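PDB 3PPT: Sodium/calcium exchanger regulatory protein 1, which binds and may transport fatty acids such as palmitoleate, and when phosphorylated stimulates the sodium/calcium exchanger of the squid optic nerve. Local coordinates for residues Gln40-Asp45 with Trp49-Ser54; Asn34-Thr39 with Thr55-Thr60; Glu72-Gly75 with Lys79-Thr82. All blocks are in the same frame, centred on the assembly; numbering follows the deposited sequence.

Contact 1: residues Gln40-Asp45 with Trp49-Ser54; sequences QEIKID and WSIKTS. With PAM (palmitoleic acid), chain B.
The ethyl arm of I44 runs alongside W49 and over one face of its indole, and this pair begins the apolar side of the hairpin of strands 39-45 and 48-54, at its turn end, in the fatty-acid-binding barrel. I44 CD1 stands 3.6 Å from the centroid of the six-membered ring of W49, 16° off its normal: a CH-pi contact over the face. CG1 of I44 is anti to the carbonyl carbon (chi1 -55°), which carries the arm above the fused rings, while I44 CG2 lies 3.8 Å from W49 NE1. I42 CG2 approaches obliquely, 3.8 Å from W49 CZ3, and I42 CG1 continues the row at 4.0 Å from I51 CG1. F64, on the next strand, brings its ring nearly parallel to the indole.

On this same face the lining turns polar at Q40. Its extended chain passes T53, with Q40 CG 3.6 Å from T53 OG1, and carries NE2 to 2.9 Å from O1 of the palmitoleate carboxylate. Q40 OE1 accepts a hydrogen bond from R105, and NE2 has a weak one to Y127.

Between the faces, two hydrogen-bonded pairs, E41 with K52 and K43 with S50, contribute four N-H to O=C bonds. The opposite face is polar: S50 OG packs 3.4 Å from K43 CB and shares a water with E41 O, and K52 NZ forms a salt bridge with D61.

The chemistry is graded along the inner face. Hydrocarbon and indole give way to an amide whose oxygen is claimed by an arginine, which leaves the NH2 end facing the fatty-acid headgroup.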
loop_
_atom_site.group_PDB
_atom_site.type_symbol
_atom_site.label_atom_id
_atom_site.label_comp_id
_atom_site.label_asym_id
_atom_site.label_seq_id
_atom_site.Cartn_x
_atom_site.Cartn_y
_atom_site.Cartn_z
ATOM N N GLN A 40 8.226 2.710 -1.723
ATOM C CA GLN A 40 7.898 1.877 -0.574
ATOM C C GLN A 40 9.154 1.151 -0.140
ATOM O O GLN A 40 9.877 0.575 -0.969
ATOM C CB GLN A 40 6.796 0.869 -0.890
ATOM C CG GLN A 40 5.428 1.520 -1.063
ATOM C CD GLN A 40 4.299 0.507 -1.182
ATOM O OE1 GLN A 40 4.386 -0.596 -0.632
ATOM N NE2 GLN A 40 3.223 0.879 -1.883
ATOM N N GLU A 41 9.402 1.162 1.162
ATOM C CA GLU A 41 10.495 0.405 1.736
ATOM C C GLU A 41 9.914 -0.582 2.713
ATOM O O GLU A 41 9.246 -0.202 3.678
ATOM C CB GLU A 41 11.470 1.340 2.411
ATOM C CG GLU A 41 12.259 2.101 1.393
ATOM C CD GLU A 41 13.048 3.219 1.996
ATOM O OE1 GLU A 41 12.413 4.223 2.374
ATOM O OE2 GLU A 41 14.293 3.093 2.085
ATOM N N ILE A 42 10.150 -1.856 2.429
ATOM C CA ILE A 42 9.519 -2.932 3.165
ATOM C C ILE A 42 10.605 -3.738 3.853
ATOM O O ILE A 42 11.589 -4.149 3.224
ATOM C CB ILE A 42 8.708 -3.823 2.190
ATOM C CG1 ILE A 42 7.618 -2.982 1.504
ATOM C CG2 ILE A 42 8.139 -5.059 2.897
ATOM C CD1 ILE A 42 6.783 -3.742 0.492
ATOM N N LYS A 43 10.437 -3.922 5.155
ATOM C CA LYS A 43 11.354 -4.725 5.953
ATOM C C LYS A 43 10.587 -5.878 6.567
ATOM O O LYS A 43 9.430 -5.717 6.972
ATOM C CB LYS A 43 11.984 -3.878 7.053
ATOM C CG LYS A 43 12.878 -2.781 6.515
ATOM C CD LYS A 43 13.215 -1.756 7.581
ATOM C CE LYS A 43 14.028 -0.624 6.992
ATOM N NZ LYS A 43 15.436 -1.034 6.768
ATOM N N ILE A 44 11.227 -7.044 6.619
ATOM C CA ILE A 44 10.596 -8.240 7.147
ATOM C C ILE A 44 11.576 -8.959 8.052
ATOM O O ILE A 44 12.727 -9.207 7.669
ATOM C CB ILE A 44 10.174 -9.191 6.024
ATOM C CG1 ILE A 44 9.269 -8.459 5.033
ATOM C CG2 ILE A 44 9.424 -10.398 6.595
ATOM C CD1 ILE A 44 9.052 -9.229 3.758
ATOM N N ASP A 45 11.127 -9.271 9.261
ATOM C CA ASP A 45 11.911 -10.077 10.194
ATOM C C ASP A 45 10.956 -11.115 10.779
ATOM O O ASP A 45 10.167 -10.812 11.678
ATOM C CB ASP A 45 12.513 -9.189 11.291
ATOM C CG ASP A 45 13.517 -9.915 12.164
ATOM O OD1 ASP A 45 13.544 -11.163 12.157
ATOM O OD2 ASP A 45 14.274 -9.222 12.872
ATOM N N TRP A 49 6.727 -7.035 10.160
ATOM C CA TRP A 49 6.864 -6.240 8.944
ATOM C C TRP A 49 6.866 -4.755 9.247
ATOM O O TRP A 49 6.252 -4.308 10.211
ATOM C CB TRP A 49 5.670 -6.482 8.017
ATOM C CG TRP A 49 5.664 -7.800 7.328
ATOM C CD1 TRP A 49 5.693 -9.038 7.907
ATOM C CD2 TRP A 49 5.616 -8.017 5.914
ATOM N NE1 TRP A 49 5.671 -10.012 6.935
ATOM C CE2 TRP A 49 5.624 -9.410 5.703
ATOM C CE3 TRP A 49 5.557 -7.162 4.805
ATOM C CZ2 TRP A 49 5.590 -9.973 4.425
ATOM C CZ3 TRP A 49 5.531 -7.717 3.534
ATOM C CH2 TRP A 49 5.540 -9.115 3.353
ATOM N N SER A 50 7.543 -3.988 8.399
ATOM C CA SER A 50 7.310 -2.552 8.357
ATOM C C SER A 50 7.278 -2.069 6.919
ATOM O O SER A 50 7.973 -2.606 6.052
ATOM C CB SER A 50 8.345 -1.778 9.169
ATOM O OG SER A 50 9.636 -1.925 8.617
ATOM N N ILE A 51 6.444 -1.069 6.668
ATOM C CA ILE A 51 6.340 -0.485 5.336
ATOM C C ILE A 51 6.319 1.025 5.451
ATOM O O ILE A 51 5.432 1.599 6.094
ATOM C CB ILE A 51 5.058 -0.933 4.605
ATOM C CG1 ILE A 51 4.978 -2.459 4.529
ATOM C CG2 ILE A 51 5.014 -0.329 3.207
ATOM C CD1 ILE A 51 3.776 -2.970 3.762
ATOM N N LYS A 52 7.311 1.662 4.835
ATOM C CA LYS A 52 7.386 3.117 4.764
ATOM C C LYS A 52 7.067 3.544 3.342
ATOM O O LYS A 52 7.744 3.130 2.397
ATOM C CB LYS A 52 8.783 3.623 5.162
ATOM C CG LYS A 52 8.917 5.144 5.030
ATOM C CD LYS A 52 10.340 5.651 5.278
ATOM C CE LYS A 52 10.790 5.433 6.696
ATOM N NZ LYS A 52 10.053 6.291 7.658
ATOM N N THR A 53 6.036 4.369 3.189
ATOM C CA THR A 53 5.669 4.891 1.874
ATOM C C THR A 53 5.950 6.377 1.876
ATOM O O THR A 53 5.392 7.103 2.696
ATOM C CB THR A 53 4.179 4.648 1.538
ATOM O OG1 THR A 53 3.879 3.253 1.703
ATOM C CG2 THR A 53 3.883 5.062 0.105
ATOM N N SER A 54 6.823 6.815 0.971
ATOM C CA SER A 54 7.334 8.191 0.989
ATOM C C SER A 54 6.990 8.947 -0.284
ATOM O O SER A 54 7.091 8.400 -1.380
ATOM C CB SER A 54 8.864 8.181 1.132
ATOM O OG SER A 54 9.319 7.483 2.284
HETATM C C1 PAM B . 0.502 3.383 -2.976
HETATM O O1 PAM B . 1.192 2.959 -2.015
HETATM O O2 PAM B . 0.968 3.450 -4.138
HETATM C C2 PAM B . -0.934 3.829 -2.754
HETATM C C3 PAM B . -1.317 3.957 -1.286
HETATM C C4 PAM B . -2.748 4.471 -1.141
HETATM C C5 PAM B . -3.068 4.742 0.329
HETATM C C6 PAM B . -4.491 5.227 0.589
HETATM C C7 PAM B . -4.834 6.487 -0.197
HETATM C C8 PAM B . -3.921 7.643 0.189
HETATM C C9 PAM B . -4.264 8.860 -0.632
HETATM C C10 PAM B . -3.600 10.010 -0.500
HETATM C C11 PAM B . -2.457 10.178 0.471
HETATM C C12 PAM B . -1.199 10.558 -0.295
HETATM C C13 PAM B . -0.215 9.404 -0.380
HETATM C C14 PAM B . 0.462 9.173 0.965
HETATM C C15 PAM B . 1.529 8.096 0.834
HETATM C C16 PAM B . 2.775 8.468 1.601
HETATM O O HOH W 1 9.871 4.889 1.372
HETATM O O HOH W 2 10.083 -0.075 6.423
#

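Contact 2: residues Asn34-Thr39 with Thr55-Thr60; sequences NAATPT and TTFKTT. With PAM (palmitoleic acid), chain B.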
loop_
_atom_site.group_PDB
_atom_site.type_symbol
_atom_site.label_atom_id
_atom_site.label_comp_id
_atom_site.label_asym_id
_atom_site.label_seq_id
_atom_site.Cartn_x
_atom_site.Cartn_y
_atom_site.Cartn_z
ATOM N N ASN A 34 -2.041 11.882 -7.129
ATOM C CA ASN A 34 -1.995 11.409 -8.507
ATOM C C ASN A 34 -0.651 11.706 -9.169
ATOM O O ASN A 34 -0.141 10.893 -9.950
ATOM C CB ASN A 34 -3.135 12.008 -9.339
ATOM C CG ASN A 34 -4.465 11.304 -9.110
ATOM O OD1 ASN A 34 -4.536 10.073 -9.093
ATOM N ND2 ASN A 34 -5.529 12.080 -8.936
ATOM N N ALA A 35 -0.078 12.868 -8.857
ATOM C CA ALA A 35 1.173 13.303 -9.470
ATOM C C ALA A 35 2.402 12.686 -8.813
ATOM O O ALA A 35 3.501 12.786 -9.346
ATOM C CB ALA A 35 1.273 14.816 -9.436
ATOM N N ALA A 36 2.221 12.069 -7.651
ATOM C CA ALA A 36 3.347 11.553 -6.884
ATOM C C ALA A 36 4.012 10.345 -7.535
ATOM O O ALA A 36 3.387 9.599 -8.295
ATOM C CB ALA A 36 2.902 11.197 -5.469
ATOM N N THR A 37 5.272 10.136 -7.177
ATOM C CA THR A 37 6.003 8.928 -7.544
ATOM C C THR A 37 6.539 8.320 -6.254
ATOM O O THR A 37 7.717 8.442 -5.938
ATOM C CB THR A 37 7.164 9.236 -8.514
ATOM O OG1 THR A 37 6.669 10.018 -9.606
ATOM C CG2 THR A 37 7.774 7.941 -9.049
ATOM N N PRO A 38 5.666 7.653 -5.497
ATOM C CA PRO A 38 6.075 7.176 -4.175
ATOM C C PRO A 38 7.098 6.058 -4.209
ATOM O O PRO A 38 7.192 5.283 -5.173
ATOM C CB PRO A 38 4.772 6.633 -3.585
ATOM C CG PRO A 38 3.934 6.303 -4.783
ATOM C CD PRO A 38 4.249 7.369 -5.776
ATOM N N THR A 39 7.857 5.974 -3.127
ATOM C CA THR A 39 8.660 4.795 -2.860
ATOM C C THR A 39 8.022 4.020 -1.716
ATOM O O THR A 39 7.382 4.602 -0.832
ATOM C CB THR A 39 10.097 5.132 -2.464
ATOM O OG1 THR A 39 10.099 5.873 -1.236
ATOM C CG2 THR A 39 10.779 5.923 -3.582
ATOM N N THR A 55 6.602 10.212 -0.130
ATOM C CA THR A 55 6.443 11.145 -1.242
ATOM C C THR A 55 7.037 12.485 -0.814
ATOM O O THR A 55 7.474 12.634 0.321
ATOM C CB THR A 55 4.955 11.383 -1.591
ATOM O OG1 THR A 55 4.317 12.067 -0.502
ATOM C CG2 THR A 55 4.221 10.070 -1.894
ATOM N N THR A 56 6.992 13.478 -1.695
ATOM C CA THR A 56 7.528 14.788 -1.342
ATOM C C THR A 56 6.673 15.539 -0.327
ATOM O O THR A 56 7.152 16.501 0.273
ATOM C CB THR A 56 7.702 15.686 -2.571
ATOM O OG1 THR A 56 6.427 15.944 -3.170
ATOM C CG2 THR A 56 8.634 15.057 -3.587
ATOM N N PHE A 57 5.417 15.117 -0.149
ATOM C CA PHE A 57 4.462 15.866 0.672
ATOM C C PHE A 57 3.945 15.095 1.884
ATOM O O PHE A 57 3.366 15.698 2.777
ATOM C CB PHE A 57 3.274 16.348 -0.175
ATOM C CG PHE A 57 2.517 15.236 -0.839
ATOM C CD1 PHE A 57 1.433 14.632 -0.211
ATOM C CD2 PHE A 57 2.901 14.782 -2.091
ATOM C CE1 PHE A 57 0.744 13.592 -0.829
ATOM C CE2 PHE A 57 2.228 13.748 -2.704
ATOM C CZ PHE A 57 1.147 13.149 -2.076
ATOM N N LYS A 58 4.142 13.777 1.911
ATOM C CA LYS A 58 3.592 12.935 2.974
ATOM C C LYS A 58 4.293 11.585 3.024
ATOM O O LYS A 58 4.558 10.980 1.989
ATOM C CB LYS A 58 2.089 12.697 2.736
ATOM C CG LYS A 58 1.386 11.797 3.768
ATOM C CD LYS A 58 1.292 12.484 5.119
ATOM C CE LYS A 58 0.557 11.633 6.138
ATOM N NZ LYS A 58 0.389 12.357 7.432
ATOM N N THR A 59 4.570 11.112 4.233
ATOM C CA THR A 59 5.104 9.767 4.441
ATOM C C THR A 59 4.220 9.012 5.416
ATOM O O THR A 59 3.739 9.587 6.398
ATOM C CB THR A 59 6.531 9.835 4.996
ATOM O OG1 THR A 59 7.386 10.367 3.985
ATOM C CG2 THR A 59 7.058 8.455 5.385
ATOM N N THR A 60 3.967 7.740 5.125
ATOM C CA THR A 60 3.308 6.859 6.075
ATOM C C THR A 60 4.269 5.768 6.506
ATOM O O THR A 60 5.132 5.333 5.739
ATOM C CB THR A 60 2.050 6.193 5.488
ATOM O OG1 THR A 60 2.397 5.445 4.314
ATOM C CG2 THR A 60 1.017 7.241 5.147
HETATM C C1 PAM B . 0.502 3.383 -2.976
HETATM O O1 PAM B . 1.192 2.959 -2.015
HETATM O O2 PAM B . 0.968 3.450 -4.138
HETATM C C2 PAM B . -0.934 3.829 -2.754
HETATM C C3 PAM B . -1.317 3.957 -1.286
HETATM C C4 PAM B . -2.748 4.471 -1.141
HETATM C C5 PAM B . -3.068 4.742 0.329
HETATM C C6 PAM B . -4.491 5.227 0.589
HETATM C C7 PAM B . -4.834 6.487 -0.197
HETATM C C8 PAM B . -3.921 7.643 0.189
HETATM C C9 PAM B . -4.264 8.860 -0.632
HETATM C C10 PAM B . -3.600 10.010 -0.500
HETATM C C11 PAM B . -2.457 10.178 0.471
HETATM C C12 PAM B . -1.199 10.558 -0.295
HETATM C C13 PAM B . -0.215 9.404 -0.380
HETATM C C14 PAM B . 0.462 9.173 0.965
HETATM C C15 PAM B . 1.529 8.096 0.834
HETATM C C16 PAM B . 2.775 8.468 1.601
HETATM O O HOH W 3 6.442 11.947 -4.763
#
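A36 CB meets the rim of the F57 phenyl ring, 3.8 Å from CE2 and near the ring plane. This joins the loop just after helix 27-35 to an ST turn at T55, in the region that forms the ligand portal in related fatty-acid-binding proteins. The methyl CG2 of T55 fills in beside it, 4.0 Å from A36 CB, and also touches the ring of P38. That proline in turn packs on R125 and Y127, two residues that bind the fatty acid.

F57 offers a second stretch of its edge to the ligand: CE1 lies 3.6 Å from C12 of the bent palmitoleate chain, with CZ slightly farther off. The rim of the ring is thus shared between a protein methyl and a lipid methylene.

Its position is set from within the turn. CG of F57 stands between the backbone N and the carbonyl carbon (chi1 59°), which folds the ring back until T55 OG1 lies 3.3 Å above its plane, over the centre. That hydroxyl accepts from F57 N, the bond that defines the ST turn. Farther out, a water held by T37 N reaches T56 N only weakly.

The turn is tied off at K58 O, which takes two hydrogen bonds from T55: one from the backbone N at 3.0 Å, and one from OG1 at 2.7 Å, lying in the carbonyl plane on a lone pair with a C=O...donor angle of 124°.

Contact 3: residues Glu72-Gly75 with Lys79-Thr82; sequences ETTG and KIKT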
loop_
_atom_site.group_PDB
_atom_site.type_symbol
_atom_site.label_atom_id
_atom_site.label_comp_id
_atom_site.label_asym_id
_atom_site.label_seq_id
_atom_site.Cartn_x
_atom_site.Cartn_y
_atom_site.Cartn_z
ATOM N N GLU A 72 -4.394 1.625 12.206
ATOM C CA GLU A 72 -3.675 2.298 11.132
ATOM C C GLU A 72 -4.350 3.628 10.815
ATOM O O GLU A 72 -5.573 3.738 10.841
ATOM C CB GLU A 72 -3.624 1.406 9.868
ATOM C CG GLU A 72 -2.930 2.051 8.661
ATOM C CD GLU A 72 -2.908 1.191 7.389
ATOM O OE1 GLU A 72 -3.460 0.071 7.369
ATOM O OE2 GLU A 72 -2.325 1.656 6.387
ATOM N N THR A 73 -3.537 4.643 10.542
ATOM C CA THR A 73 -4.043 5.877 9.972
ATOM C C THR A 73 -3.480 5.977 8.566
ATOM O O THR A 73 -2.264 5.954 8.371
ATOM C CB THR A 73 -3.650 7.108 10.803
ATOM O OG1 THR A 73 -4.110 6.933 12.150
ATOM C CG2 THR A 73 -4.289 8.365 10.222
ATOM N N THR A 74 -4.362 6.060 7.579
ATOM C CA THR A 74 -3.920 6.086 6.191
ATOM C C THR A 74 -3.287 7.426 5.831
ATOM O O THR A 74 -3.409 8.403 6.578
ATOM C CB THR A 74 -5.079 5.800 5.230
ATOM O OG1 THR A 74 -6.030 6.868 5.300
ATOM C CG2 THR A 74 -5.752 4.483 5.582
ATOM N N GLY A 75 -2.636 7.476 4.671
ATOM C CA GLY A 75 -1.970 8.688 4.234
ATOM C C GLY A 75 -2.888 9.886 4.132
ATOM O O GLY A 75 -2.465 11.015 4.374
ATOM N N LYS A 79 -8.879 6.712 9.921
ATOM C CA LYS A 79 -8.553 5.807 11.011
ATOM C C LYS A 79 -9.220 4.470 10.740
ATOM O O LYS A 79 -10.443 4.399 10.592
ATOM C CB LYS A 79 -9.048 6.375 12.345
ATOM C CG LYS A 79 -8.568 7.784 12.616
ATOM C CD LYS A 79 -7.065 7.823 12.823
ATOM C CE LYS A 79 -6.630 9.150 13.438
ATOM N NZ LYS A 79 -5.180 9.169 13.785
ATOM N N ILE A 80 -8.419 3.415 10.665
ATOM C CA ILE A 80 -8.930 2.101 10.315
ATOM C C ILE A 80 -8.301 1.015 11.185
ATOM O O ILE A 80 -7.325 1.258 11.901
ATOM C CB ILE A 80 -8.645 1.775 8.829
ATOM C CG1 ILE A 80 -7.149 1.921 8.543
ATOM C CG2 ILE A 80 -9.444 2.684 7.893
ATOM C CD1 ILE A 80 -6.750 1.464 7.189
ATOM N N LYS A 81 -8.884 -0.178 11.123
ATOM C CA LYS A 81 -8.336 -1.349 11.787
ATOM C C LYS A 81 -7.828 -2.266 10.697
ATOM O O LYS A 81 -8.573 -2.625 9.785
ATOM C CB LYS A 81 -9.417 -2.069 12.590
ATOM C CG LYS A 81 -10.002 -1.238 13.710
ATOM C CD LYS A 81 -8.976 -0.963 14.789
ATOM C CE LYS A 81 -8.655 -2.204 15.606
ATOM N NZ LYS A 81 -7.986 -1.857 16.894
ATOM N N THR A 82 -6.561 -2.645 10.791
ATOM C CA THR A 82 -5.932 -3.403 9.727
ATOM C C THR A 82 -5.411 -4.738 10.208
ATOM O O THR A 82 -4.883 -4.846 11.314
ATOM C CB THR A 82 -4.790 -2.564 9.117
ATOM O OG1 THR A 82 -5.360 -1.364 8.589
ATOM C CG2 THR A 82 -4.058 -3.314 8.015
#
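K79 and T73 face one another as a non-hydrogen-bonded antiparallel pair, and the lysine chain, bent at chi2, swings obliquely across the threonine. K79 NZ donates to T73 OG1 over 3.0 Å. T73 has a second conformer, so this surface bond may not be constant.

I80 is where the two backbones lock together. It pairs with E72 through two backbone hydrogen bonds, E72 N to I80 O at 3.0 Å and I80 N to E72 O at 2.9 Å. The side chain takes up a cramped setting, CG1 between its own N and carbonyl carbon (chi1 55°), which places I80 CG1 3.3 Å from E72 O. From there CD1 crosses T74 at about a right angle, 3.6 Å from T74 CG2, and brushes the carboxylate of E72. T74 OG1 is hydrogen-bonded instead to D76 OD1 and to the backbone N of R78, within the connecting loop.

At T82, OG1 donates to E72 OE1 over 2.7 Å, using the anti lone pair of that oxygen. E72 reaches it with a fully extended chain, its CG opposite the backbone N (chi1 178°). The same OE1 accepts from the side-chain amides of Q93 and Q95 on the adjoining strand, so three donors grip one buried carboxylate oxygen, which would be expected to favour its ionised form.

The arrangement is a beta hairpin joining strands 70-73 and 79-87 in the antiparallel barrel of the fatty-acid-binding protein family.

How the contacts relate
All three contacts have residues beside the same palmitoleic acid, contact 3 through G75. Contacts 1 and 2, their centres 15 Å apart, are continuous: S54 N lies 2.9 Å from T39 O and T53 N 2.9 Å from T60 O, both probable hydrogen bonds. Contact 1 touches both ends of the ligand, Q40 at the carboxylate, which Y127 and R125 also bind, and T53 at the terminal C16; contact 2 adds F57 and K58 along the tail. Contact 3, centred about 17 Å from contact 2, joins it by packing, T60 CG2 lying 3.4 Å from G75 CA. Contacts 1 and 3, nearest atoms about 8 Å apart, do not touch but share one antiparallel sheet.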